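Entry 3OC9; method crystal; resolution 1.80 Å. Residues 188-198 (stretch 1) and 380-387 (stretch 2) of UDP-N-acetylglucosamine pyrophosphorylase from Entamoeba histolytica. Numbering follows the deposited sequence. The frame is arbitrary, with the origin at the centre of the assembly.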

# COMPACT_ATOMS: atom_id res chain seq x y z
N ASN A 188 -2.68 3.81 -3.31
CA ASN A 188 -1.49 4.59 -3.79
C ASN A 188 -0.93 4.13 -5.14
O ASN A 188 -0.20 3.14 -5.22
CB ASN A 188 -0.39 4.61 -2.71
CG ASN A 188 0.84 5.49 -3.07
OD1 ASN A 188 0.95 6.07 -4.17
ND2 ASN A 188 1.77 5.59 -2.11
N ILE A 189 -1.26 4.87 -6.20
CA ILE A 189 -0.97 4.46 -7.59
C ILE A 189 0.56 4.43 -7.89
O ILE A 189 1.04 3.62 -8.70
CB ILE A 189 -1.75 5.40 -8.60
CG1 ILE A 189 -3.26 5.47 -8.26
CG2 ILE A 189 -1.48 5.04 -10.07
CD1 ILE A 189 -4.00 4.11 -8.11
N LEU A 190 1.32 5.28 -7.21
CA LEU A 190 2.79 5.36 -7.44
C LEU A 190 3.65 4.38 -6.63
O LEU A 190 4.89 4.40 -6.77
CB LEU A 190 3.28 6.81 -7.24
CG LEU A 190 2.64 7.87 -8.16
CD1 LEU A 190 3.16 9.27 -7.88
CD2 LEU A 190 2.84 7.54 -9.64
N CYS A 191 3.02 3.53 -5.80
CA CYS A 191 3.79 2.58 -4.97
C CYS A 191 4.81 1.72 -5.75
O CYS A 191 4.48 1.16 -6.83
CB CYS A 191 2.85 1.70 -4.13
SG CYS A 191 3.67 0.62 -2.92
N LYS A 192 6.05 1.61 -5.24
CA LYS A 192 7.09 0.81 -5.91
C LYS A 192 6.97 -0.73 -5.65
O LYS A 192 7.77 -1.51 -6.16
CB LYS A 192 8.52 1.32 -5.57
CG LYS A 192 8.92 2.69 -6.21
CD LYS A 192 10.36 3.07 -5.75
CE LYS A 192 10.89 4.37 -6.42
NZ LYS A 192 12.32 4.67 -5.96
N ASP A 193 5.98 -1.18 -4.87
CA ASP A 193 5.78 -2.63 -4.63
C ASP A 193 7.02 -3.24 -3.95
O ASP A 193 7.45 -2.69 -2.93
CB ASP A 193 5.30 -3.35 -5.92
CG ASP A 193 3.92 -2.83 -6.41
OD1 ASP A 193 3.04 -2.58 -5.55
OD2 ASP A 193 3.69 -2.67 -7.63
N VAL A 194 7.60 -4.32 -4.49
CA VAL A 194 8.80 -4.95 -3.85
C VAL A 194 10.09 -4.16 -4.25
O VAL A 194 10.88 -4.58 -5.11
CB VAL A 194 8.89 -6.51 -4.14
CG1 VAL A 194 10.08 -7.17 -3.38
CG2 VAL A 194 7.58 -7.21 -3.76
N ASP A 195 10.28 -3.00 -3.59
CA ASP A 195 11.31 -2.00 -3.96
C ASP A 195 12.72 -2.55 -3.63
O ASP A 195 13.03 -2.74 -2.45
CB ASP A 195 11.03 -0.69 -3.16
CG ASP A 195 12.06 0.43 -3.40
OD1 ASP A 195 12.90 0.28 -4.31
OD2 ASP A 195 12.04 1.46 -2.67
N PRO A 196 13.58 -2.80 -4.65
CA PRO A 196 14.92 -3.37 -4.33
C PRO A 196 15.74 -2.50 -3.35
O PRO A 196 16.52 -3.06 -2.55
CB PRO A 196 15.63 -3.47 -5.71
CG PRO A 196 14.59 -3.22 -6.73
CD PRO A 196 13.36 -2.63 -6.10
N ASN A 197 15.60 -1.17 -3.44
CA ASN A 197 16.28 -0.23 -2.49
C ASN A 197 15.93 -0.55 -1.03
O ASN A 197 16.81 -0.58 -0.14
CB ASN A 197 15.91 1.25 -2.80
CG ASN A 197 16.31 1.69 -4.21
OD1 ASN A 197 17.50 1.91 -4.49
ND2 ASN A 197 15.32 1.86 -5.10
N MET A 198 14.64 -0.80 -0.79
CA MET A 198 14.12 -1.08 0.57
C MET A 198 14.49 -2.50 1.07
O MET A 198 14.85 -2.68 2.26
CB MET A 198 12.58 -0.82 0.56
CG MET A 198 11.82 -1.08 1.86
SD MET A 198 10.03 -0.96 1.54
CE MET A 198 9.48 -0.73 3.23
N SER A 380 4.71 2.91 -19.62
CA SER A 380 4.17 1.66 -19.06
C SER A 380 5.01 1.13 -17.89
O SER A 380 6.24 1.14 -17.96
CB SER A 380 4.06 0.58 -20.13
OG SER A 380 3.56 -0.63 -19.55
N PHE A 381 4.33 0.70 -16.82
CA PHE A 381 5.01 0.05 -15.67
C PHE A 381 5.74 -1.24 -16.12
O PHE A 381 6.63 -1.74 -15.42
CB PHE A 381 3.99 -0.30 -14.55
CG PHE A 381 3.64 0.84 -13.60
CD1 PHE A 381 3.87 2.18 -13.92
CD2 PHE A 381 3.00 0.55 -12.39
CE1 PHE A 381 3.49 3.21 -13.03
CE2 PHE A 381 2.62 1.57 -11.51
CZ PHE A 381 2.88 2.90 -11.83
N ARG A 382 5.36 -1.79 -17.28
CA ARG A 382 6.08 -2.95 -17.84
C ARG A 382 7.45 -2.58 -18.45
O ARG A 382 8.35 -3.43 -18.53
CB ARG A 382 5.18 -3.72 -18.85
CG ARG A 382 5.79 -4.99 -19.43
CD ARG A 382 5.89 -6.13 -18.40
NE ARG A 382 6.65 -7.28 -18.90
CZ ARG A 382 7.98 -7.40 -18.87
NH1 ARG A 382 8.75 -6.44 -18.38
NH2 ARG A 382 8.54 -8.51 -19.35
N LYS A 383 7.61 -1.32 -18.84
CA LYS A 383 8.82 -0.83 -19.56
C LYS A 383 9.98 -0.21 -18.74
O LYS A 383 11.14 -0.29 -19.17
CB LYS A 383 8.40 0.16 -20.66
CG LYS A 383 7.42 -0.40 -21.70
CD LYS A 383 8.07 -1.41 -22.63
CE LYS A 383 8.90 -0.73 -23.72
NZ LYS A 383 9.46 -1.74 -24.66
N SER A 384 9.68 0.43 -17.61
CA SER A 384 10.70 1.09 -16.77
C SER A 384 10.21 1.11 -15.31
O SER A 384 9.02 1.35 -15.06
CB SER A 384 11.02 2.52 -17.29
OG SER A 384 12.24 3.05 -16.77
N PHE A 385 11.11 0.84 -14.36
CA PHE A 385 10.82 0.90 -12.92
C PHE A 385 11.10 2.32 -12.38
O PHE A 385 10.19 2.98 -11.84
CB PHE A 385 11.64 -0.19 -12.18
CG PHE A 385 11.57 -0.12 -10.65
CD1 PHE A 385 10.37 -0.34 -9.98
CD2 PHE A 385 12.72 0.15 -9.91
CE1 PHE A 385 10.31 -0.29 -8.56
CE2 PHE A 385 12.67 0.21 -8.49
CZ PHE A 385 11.45 -0.00 -7.82
N GLU A 386 12.35 2.77 -12.50
CA GLU A 386 12.74 4.17 -12.26
C GLU A 386 13.07 4.73 -13.67
O GLU A 386 12.19 4.67 -14.55
CB GLU A 386 13.88 4.28 -11.23
CG GLU A 386 13.43 3.77 -9.81
CD GLU A 386 14.56 3.36 -8.85
OE1 GLU A 386 15.69 3.03 -9.29
OE2 GLU A 386 14.29 3.34 -7.61
N GLU A 387 14.29 5.21 -13.90
CA GLU A 387 14.68 5.70 -15.27
C GLU A 387 15.48 4.70 -16.13
O GLU A 387 15.86 5.01 -17.30
CB GLU A 387 15.40 7.07 -15.16
CG GLU A 387 16.91 7.03 -14.84
CD GLU A 387 17.26 6.80 -13.37
OE1 GLU A 387 16.42 6.31 -12.57
OE2 GLU A 387 18.42 7.11 -13.00
O HOH W 1 17.79 3.25 -7.51

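The two stretches, at least 189 residues apart in sequence where they touch, meet chiefly through side chains: their nearest CA atoms, those of Lys192 and Phe385, are 7.9 Å apart, and 322 Å² of surface is buried in total. Polar contacts centre on the carboxylate of Glu386. Its CA-to-CB bond points toward stretch 1, and chi1 of -64° (m) with chi2 of 159° (t) carries OE2 to 2.9 Å from Lys192 NZ, forming a hydrogen-bonded salt bridge. The lysine must span a considerable gap to make it. Its CA-to-CB bond leaves sideways, but after chi1 in m the remaining three torsions are all t, so the chain is fully extended and brings the ammonium group to the acid.

The same oxygen accepts a weak hydrogen bond from Asn197, with ND2 3.1 Å from Glu386 OE2. Asn197 adopts the m rotamer, with chi2 of -74°, and its ND2 also donates to Asp195 OD1 at 3.0 Å. The amide suits this position because its nitrogen can serve two carboxylates while its oxygen remains available to solvent: a water donates to Glu386 OE1 at 2.8 Å and, weakly, to Asn197 OD1 at 3.3 Å. Both oxygens of the glutamate are thereby engaged.

Asp195 prepares the stretch 1 side of this network. At the N-cap position, its t rotamer and chi2 of 9° place OD1 3.2 Å from Asn197 N, capping the helix that begins at Pro196. The proline fits this first turn, where its lack of an amide hydrogen costs no helical bond and its phi of -57° is compatible with the helix.

Beside the charged pair, Phe385 supplies the largest buried area of any residue in the contact, 87 Å². Its CA-to-CB bond is sideways, yet with chi1 of 173° (t) the end of the side chain comes nearer to stretch 1. Pro196 CD lies 3.7 Å from Phe385 CZ, an apolar contact between two compact rings. Oxygens approach the ring edge near its plane, with Lys192 O 3.7 Å from Phe385 CE1 and Asp195 OD1 3.8 Å from Phe385 CZ; there they face the slightly positive C-H rim. Lys192 CB, 3.8 Å from Phe385 CE1, adds the aliphatic base of the lysine to the packing.

Phe381 repeats the edge contact farther along. Its CA-to-CB bond points toward stretch 1, and with chi1 of -82° (m) its CZ reaches 3.7 Å from Ile189 O, a carbonyl within the type I turn from Asn188 to Cys191.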